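Side-chain contacts in cobalamin (Vitamin B12) biosynthesis CbiX protein (Marinobacter aquaeolei, PDB 3LYH), which probably acts as a metal-binding CbiX-type chelatase, a lyase, in cobalamin (vitamin B12) biosynthesis: residues A46-L50 against D51-N55; L99-I103 against G104-R108. All coordinates share one frame; numbering follows the deposited sequence. Where two conformers were deposited one is given.

Both interactions lie where a loop leaving a strand of one parallel four-stranded sheet enters a helix. Interaction 1 comes first along the chain, where the loop after strand 38-42 enters helix 50-59; interaction 2 follows strand 96-99 and leads into helix 107-125. Strands 38-42 and 96-99 are the two outermost of the sheet within the chain, and the contacts lie on opposite sides of the chain's centre, with their own centres about 22 Å apart and nearest atoms about 8 Å apart. No other chain of the assembly touches interaction 1, its helix packing on strands 6-12 and 38-42 and on helix 78-93. Interaction 2 faces the second subunit, so its helix start belongs to the dimer interface.

Interaction 1 of 2, residues A46-L50 against D51-N55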
ATOM      1  N   ALA B  46     -10.148  11.917  -9.181  1.00 20.40           N
ATOM      2  CA  ALA B  46     -10.726  12.405  -7.933  1.00 21.13           C
ATOM      3  C   ALA B  46     -10.091  13.738  -7.584  1.00 20.80           C
ATOM      4  O   ALA B  46      -8.967  14.014  -8.009  1.00 22.27           O
ATOM      5  CB  ALA B  46     -10.522  11.380  -6.789  1.00 20.47           C
ATOM      6  N   GLU B  47     -10.805  14.548  -6.804  1.00 23.40           N
ATOM      7  CA  GLU B  47     -10.254  15.819  -6.312  1.00 23.77           C
ATOM      8  C   GLU B  47      -9.891  15.623  -4.836  1.00 19.08           C
ATOM      9  O   GLU B  47     -10.499  14.804  -4.132  1.00 20.62           O
ATOM     10  CB  GLU B  47     -11.186  17.033  -6.519  1.00 26.04           C
ATOM     11  CG  GLU B  47     -11.211  17.678  -7.966  1.00 32.03           C
ATOM     12  CD  GLU B  47      -9.892  18.374  -8.484  1.00 39.44           C
ATOM     13  OE1 GLU B  47      -9.273  19.253  -7.793  1.00 26.21           O
ATOM     14  OE2 GLU B  47      -9.517  18.068  -9.656  1.00 41.03           O
ATOM     15  N   PRO B  48      -8.884  16.358  -4.362  1.00 19.84           N
ATOM     16  CA  PRO B  48      -8.130  17.368  -5.098  1.00 19.23           C
ATOM     17  C   PRO B  48      -6.979  16.788  -5.907  1.00 18.68           C
ATOM     18  O   PRO B  48      -6.335  15.809  -5.508  1.00 16.58           O
ATOM     19  CB  PRO B  48      -7.610  18.290  -3.998  1.00 20.05           C
ATOM     20  CG  PRO B  48      -7.442  17.384  -2.856  1.00 19.30           C
ATOM     21  CD  PRO B  48      -8.392  16.231  -2.988  1.00 20.43           C
ATOM     22  N   SER B  49      -6.743  17.399  -7.063  1.00 19.31           N
ATOM     23  CA  SER B  49      -5.644  17.063  -7.931  1.00 20.21           C
ATOM     24  C   SER B  49      -4.372  17.656  -7.341  1.00 17.11           C
ATOM     25  O   SER B  49      -4.425  18.485  -6.417  1.00 14.99           O
ATOM     26  CB  SER B  49      -5.847  17.679  -9.324  1.00 19.63           C
ATOM     27  OG  SER B  49      -5.867  19.097  -9.233  1.00 19.32           O
ATOM     28  N   LEU B  50      -3.243  17.251  -7.898  1.00 16.65           N
ATOM     29  CA  LEU B  50      -1.939  17.863  -7.540  1.00 18.87           C
ATOM     30  C   LEU B  50      -1.895  19.372  -7.844  1.00 18.00           C
ATOM     31  O   LEU B  50      -1.358  20.164  -7.064  1.00 20.77           O
ATOM     32  CB  LEU B  50      -0.810  17.102  -8.239  1.00 19.20           C
ATOM     33  CG  LEU B  50       0.617  17.082  -7.729  1.00 28.20           C
ATOM     34  CD1 LEU B  50       0.686  16.482  -6.348  1.00 25.49           C
ATOM     35  CD2 LEU B  50       1.438  16.234  -8.680  1.00 36.91           C
ATOM     36  N   ASP B  51      -2.471  19.772  -8.986  1.00 19.41           N
ATOM     37  CA  ASP B  51      -2.508  21.176  -9.316  0.50 19.62           C
ATOM     38  C   ASP B  51      -3.283  21.964  -8.264  1.00 18.00           C
ATOM     39  O   ASP B  51      -2.834  23.031  -7.876  1.00 21.40           O
ATOM     40  CB  ASP B  51      -3.085  21.436 -10.718  0.50 20.09           C
ATOM     41  CG  ASP B  51      -2.519  22.691 -11.333  0.50 20.03           C
ATOM     42  OD1 ASP B  51      -3.118  23.766 -11.161  0.50 30.35           O
ATOM     43  OD2 ASP B  51      -1.455  22.597 -11.964  0.50 28.01           O
ATOM     44  N   THR B  52      -4.419  21.420  -7.789  1.00 18.93           N
ATOM     45  CA  THR B  52      -5.245  22.096  -6.793  1.00 19.28           C
ATOM     46  C   THR B  52      -4.536  22.278  -5.473  1.00 19.18           C
ATOM     47  O   THR B  52      -4.613  23.343  -4.878  1.00 18.72           O
ATOM     48  CB  THR B  52      -6.593  21.358  -6.581  1.00 19.70           C
ATOM     49  OG1 THR B  52      -7.378  21.502  -7.759  1.00 25.41           O
ATOM     50  CG2 THR B  52      -7.351  21.921  -5.385  1.00 22.37           C
ATOM     51  N   ILE B  53      -3.822  21.248  -5.027  1.00 17.22           N
ATOM     52  CA  ILE B  53      -3.053  21.361  -3.799  1.00 15.81           C
ATOM     53  C   ILE B  53      -1.885  22.344  -3.954  1.00 15.99           C
ATOM     54  O   ILE B  53      -1.587  23.142  -3.043  1.00 16.41           O
ATOM     55  CB  ILE B  53      -2.582  19.977  -3.308  1.00 13.61           C
ATOM     56  CG1 ILE B  53      -3.772  19.076  -2.982  1.00 16.96           C
ATOM     57  CG2 ILE B  53      -1.661  20.110  -2.054  1.00 15.93           C
ATOM     58  CD1 ILE B  53      -4.754  19.640  -1.942  1.00 18.68           C
ATOM     59  N   VAL B  54      -1.196  22.280  -5.089  1.00 17.94           N
ATOM     60  CA  VAL B  54      -0.060  23.184  -5.295  1.00 18.54           C
ATOM     61  C   VAL B  54      -0.562  24.619  -5.395  1.00 18.79           C
ATOM     62  O   VAL B  54      -0.020  25.505  -4.751  1.00 19.10           O
ATOM     63  CB  VAL B  54       0.813  22.783  -6.515  1.00 19.68           C
ATOM     64  CG1 VAL B  54       1.798  23.892  -6.818  1.00 18.80           C
ATOM     65  CG2 VAL B  54       1.524  21.439  -6.268  1.00 22.70           C
ATOM     66  N   ASN B  55      -1.644  24.802  -6.152  1.00 21.02           N
ATOM     67  CA  ASN B  55      -2.283  26.118  -6.320  1.00 25.25           C
ATOM     68  C   ASN B  55      -2.672  26.713  -4.958  1.00 24.78           C
ATOM     69  O   ASN B  55      -2.452  27.890  -4.692  1.00 27.96           O
ATOM     70  CB  ASN B  55      -3.495  25.984  -7.252  1.00 25.38           C
ATOM     71  CG  ASN B  55      -3.853  27.271  -7.957  1.00 36.13           C
ATOM     72  OD1 ASN B  55      -3.068  27.802  -8.739  1.00 38.53           O
ATOM     73  ND2 ASN B  55      -5.061  27.771  -7.703  1.00 39.68           N
TER
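Thr52 OG1 donates to Glu47 OE1 over 2.9 Å, arriving on the syn lone pair of the carboxylate, the two side chains crossing at about a right angle. Glu47 reaches this hydroxyl by a chain bent at chi2 (-66°), which curls the carboxylate back over the turn; the same OE1 also takes a weak bond from Ser49 N, at 3.2 Å. Next to it, Ser49 OG accepts from Thr52 N at 3.1 Å in a nearly straight bond. This is the N-cap of helix 50-59, the first helix after strand 38-42 in the alternating strand-helix fold, and the serine hydroxyl satisfies an amide of the first turn that has no earlier carbonyl in the helix to bind. The regular backbone ladder then begins with Ile53 N to Ser49 O and Val54 N to Leu50 O. Beyond the polar cap, Pro48, which follows a cis peptide bond, lays its ring against the end of Ile53, with CG 3.6 Å from Ile53 CD1. Pro48 CB also meets the methyl Thr52 CG2, at 3.9 Å. Ile53 continues onto Ala39 and Ala41 of strand 38-42, while Leu50 turns from the cap toward strand 6-12 and helix 78-93. In the conformer given, Asp51 OD2 forms a salt bridge with Arg88 and a hydrogen bond with His93, close to the carboxylate of Glu92.

Interaction 2 of 2, residues L99-I103 against G104-R108; sequences LAEPI and GKNPR
Asn106 is held to Ile103 by its backbone, N donating to Ile103 O at 3.0 Å, and Lys105 N makes the matching bond to Pro102 O. These i to i+3 bonds close a short 3-10 turn ahead of helix 107-125, and Asn106 is the N-cap of that helix. Its OD1 accepts from Arg108 N over 2.9 Å, in the carbonyl plane and on a lone pair. Chi1 of -164° swings the amide away from its own backbone N, and OD1 faces the N-H of Arg108, while ND2 is taken by Glu119 of the second subunit. Replacing the asparagine by an alanine removes the amide and is likely to leave Arg108 N without its cap and Glu119 of the second subunit without this donor, weakening both the helix start and the subunit contact. Arg108 adds a salt bridge from NE to the same Glu119. Outside the turn, the side chain of Glu101 crosses that of Lys105 obliquely, meeting CB of the lysine rather than its ammonium: in the conformer given, Glu101 OE1 is 3.6 Å from Lys105 CB but 5.4 Å from Lys105 NZ, too far for a salt bridge, so any attraction between the charges is probably weak. The Ile103 side chain points away from the turn to pack on Val68 of strand 64-69 and on Ile113 of the second subunit. The proline ring and the lysine chain meet loosely, Pro102 CG lying 4.1 Å from Lys105 CG.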
ATOM      1  N   LEU B  99      10.426  14.752  -5.422  1.00 13.46           N
ATOM      2  CA  LEU B  99       9.682  13.502  -5.504  1.00 13.40           C
ATOM      3  C   LEU B  99      10.382  12.489  -4.599  1.00 15.68           C
ATOM      4  O   LEU B  99      11.503  12.059  -4.880  1.00 14.46           O
ATOM      5  CB  LEU B  99       9.632  13.044  -6.969  1.00 14.86           C
ATOM      6  CG  LEU B  99       9.036  11.658  -7.227  1.00 16.57           C
ATOM      7  CD1 LEU B  99       7.622  11.633  -6.637  1.00 13.39           C
ATOM      8  CD2 LEU B  99       9.066  11.285  -8.679  1.00 19.43           C
ATOM      9  N   ALA B 100       9.763  12.170  -3.460  1.00 14.01           N
ATOM     10  CA  ALA B 100      10.271  11.151  -2.559  1.00 15.30           C
ATOM     11  C   ALA B 100      10.035   9.753  -3.122  1.00 13.17           C
ATOM     12  O   ALA B 100       9.201   9.575  -4.023  1.00 13.27           O
ATOM     13  CB  ALA B 100       9.605  11.308  -1.189  1.00 13.97           C
ATOM     14  N   GLU B 101      10.764   8.755  -2.593  1.00 11.97           N
ATOM     15  CA  GLU B 101      10.507   7.349  -2.913  0.50 12.61           C
ATOM     16  C   GLU B 101       9.073   6.972  -2.470  1.00 11.49           C
ATOM     17  O   GLU B 101       8.563   7.537  -1.507  1.00 12.17           O
ATOM     18  CB  GLU B 101      11.577   6.420  -2.263  0.50 15.55           C
ATOM     19  CG  GLU B 101      11.464   6.247  -0.731  0.50 20.01           C
ATOM     20  CD  GLU B 101      12.593   5.425  -0.061  0.50 17.90           C
ATOM     21  OE1 GLU B 101      13.505   4.976  -0.808  0.50 20.31           O
ATOM     22  OE2 GLU B 101      12.545   5.264   1.216  0.50 13.01           O
ATOM     23  N   PRO B 102       8.434   5.989  -3.131  1.00 12.39           N
ATOM     24  CA  PRO B 102       7.134   5.482  -2.700  1.00 11.52           C
ATOM     25  C   PRO B 102       7.245   4.891  -1.273  1.00 10.66           C
ATOM     26  O   PRO B 102       8.330   4.379  -0.907  1.00 12.14           O
ATOM     27  CB  PRO B 102       6.821   4.383  -3.700  1.00 14.20           C
ATOM     28  CG  PRO B 102       8.006   4.119  -4.394  1.00 20.49           C
ATOM     29  CD  PRO B 102       8.933   5.218  -4.287  1.00 14.03           C
ATOM     30  N   ILE B 103       6.180   5.004  -0.484  1.00 11.35           N
ATOM     31  CA  ILE B 103       6.185   4.520   0.904  1.00 11.17           C
ATOM     32  C   ILE B 103       6.623   3.042   1.008  1.00 12.17           C
ATOM     33  O   ILE B 103       7.201   2.654   2.003  1.00 12.13           O
ATOM     34  CB  ILE B 103       4.877   4.781   1.653  1.00 11.65           C
ATOM     35  CG1 ILE B 103       3.719   4.036   1.009  1.00 12.87           C
ATOM     36  CG2 ILE B 103       4.620   6.327   1.795  1.00 10.71           C
ATOM     37  CD1 ILE B 103       2.471   4.090   1.796  1.00 13.43           C
ATOM     38  N   GLY B 104       6.308   2.229  -0.006  1.00 12.29           N
ATOM     39  CA  GLY B 104       6.689   0.834   0.055  1.00  9.91           C
ATOM     40  C   GLY B 104       8.163   0.525   0.056  1.00 11.65           C
ATOM     41  O   GLY B 104       8.524  -0.607   0.371  1.00 13.71           O
ATOM     42  N   LYS B 105       8.989   1.485  -0.343  1.00 13.42           N
ATOM     43  CA  LYS B 105      10.446   1.368  -0.233  1.00 15.11           C
ATOM     44  C   LYS B 105      10.990   1.576   1.189  1.00 15.51           C
ATOM     45  O   LYS B 105      12.142   1.242   1.466  1.00 17.38           O
ATOM     46  CB  LYS B 105      11.132   2.325  -1.227  1.00 16.19           C
ATOM     47  CG  LYS B 105      10.999   1.892  -2.703  1.00 25.03           C
ATOM     48  CD  LYS B 105      12.179   1.068  -3.243  1.00 41.89           C
ATOM     49  CE  LYS B 105      12.191   1.058  -4.794  1.00 45.39           C
ATOM     50  NZ  LYS B 105      12.249   2.431  -5.406  1.00 51.03           N
ATOM     51  N   ASN B 106      10.163   2.081   2.096  1.00 13.69           N
ATOM     52  CA  ASN B 106      10.614   2.422   3.433  1.00 15.62           C
ATOM     53  C   ASN B 106      10.514   1.171   4.296  1.00 13.68           C
ATOM     54  O   ASN B 106       9.469   0.505   4.301  1.00 13.31           O
ATOM     55  CB  ASN B 106       9.800   3.587   4.001  1.00 12.11           C
ATOM     56  CG  ASN B 106      10.471   4.228   5.200  1.00 12.60           C
ATOM     57  OD1 ASN B 106      10.605   3.583   6.258  1.00 14.60           O
ATOM     58  ND2 ASN B 106      10.943   5.447   5.035  1.00 14.97           N
ATOM     59  N   PRO B 107      11.578   0.831   5.052  1.00 15.06           N
ATOM     60  CA  PRO B 107      11.500  -0.313   5.978  1.00 13.17           C
ATOM     61  C   PRO B 107      10.379  -0.237   6.994  1.00 12.40           C
ATOM     62  O   PRO B 107       9.920  -1.288   7.467  1.00 11.94           O
ATOM     63  CB  PRO B 107      12.877  -0.298   6.670  1.00 14.43           C
ATOM     64  CG  PRO B 107      13.762   0.417   5.804  1.00 18.24           C
ATOM     65  CD  PRO B 107      12.955   1.357   4.965  1.00 16.62           C
ATOM     66  N   ARG B 108       9.929   0.966   7.337  1.00 12.10           N
ATOM     67  CA  ARG B 108       8.837   1.123   8.276  1.00 12.11           C
ATOM     68  C   ARG B 108       7.571   0.399   7.843  1.00 15.16           C
ATOM     69  O   ARG B 108       6.806  -0.094   8.678  1.00 14.22           O
ATOM     70  CB  ARG B 108       8.542   2.589   8.545  1.00 12.93           C
ATOM     71  CG  ARG B 108       9.680   3.259   9.370  1.00 17.09           C
ATOM     72  CD  ARG B 108       9.344   4.735   9.483  1.00 26.11           C
ATOM     73  NE  ARG B 108      10.358   5.428  10.281  1.00 31.78           N
ATOM     74  CZ  ARG B 108      10.411   5.413  11.610  1.00 31.19           C
ATOM     75  NH1 ARG B 108       9.520   4.747  12.347  1.00 26.02           N
ATOM     76  NH2 ARG B 108      11.376   6.087  12.217  1.00 32.07           N
TER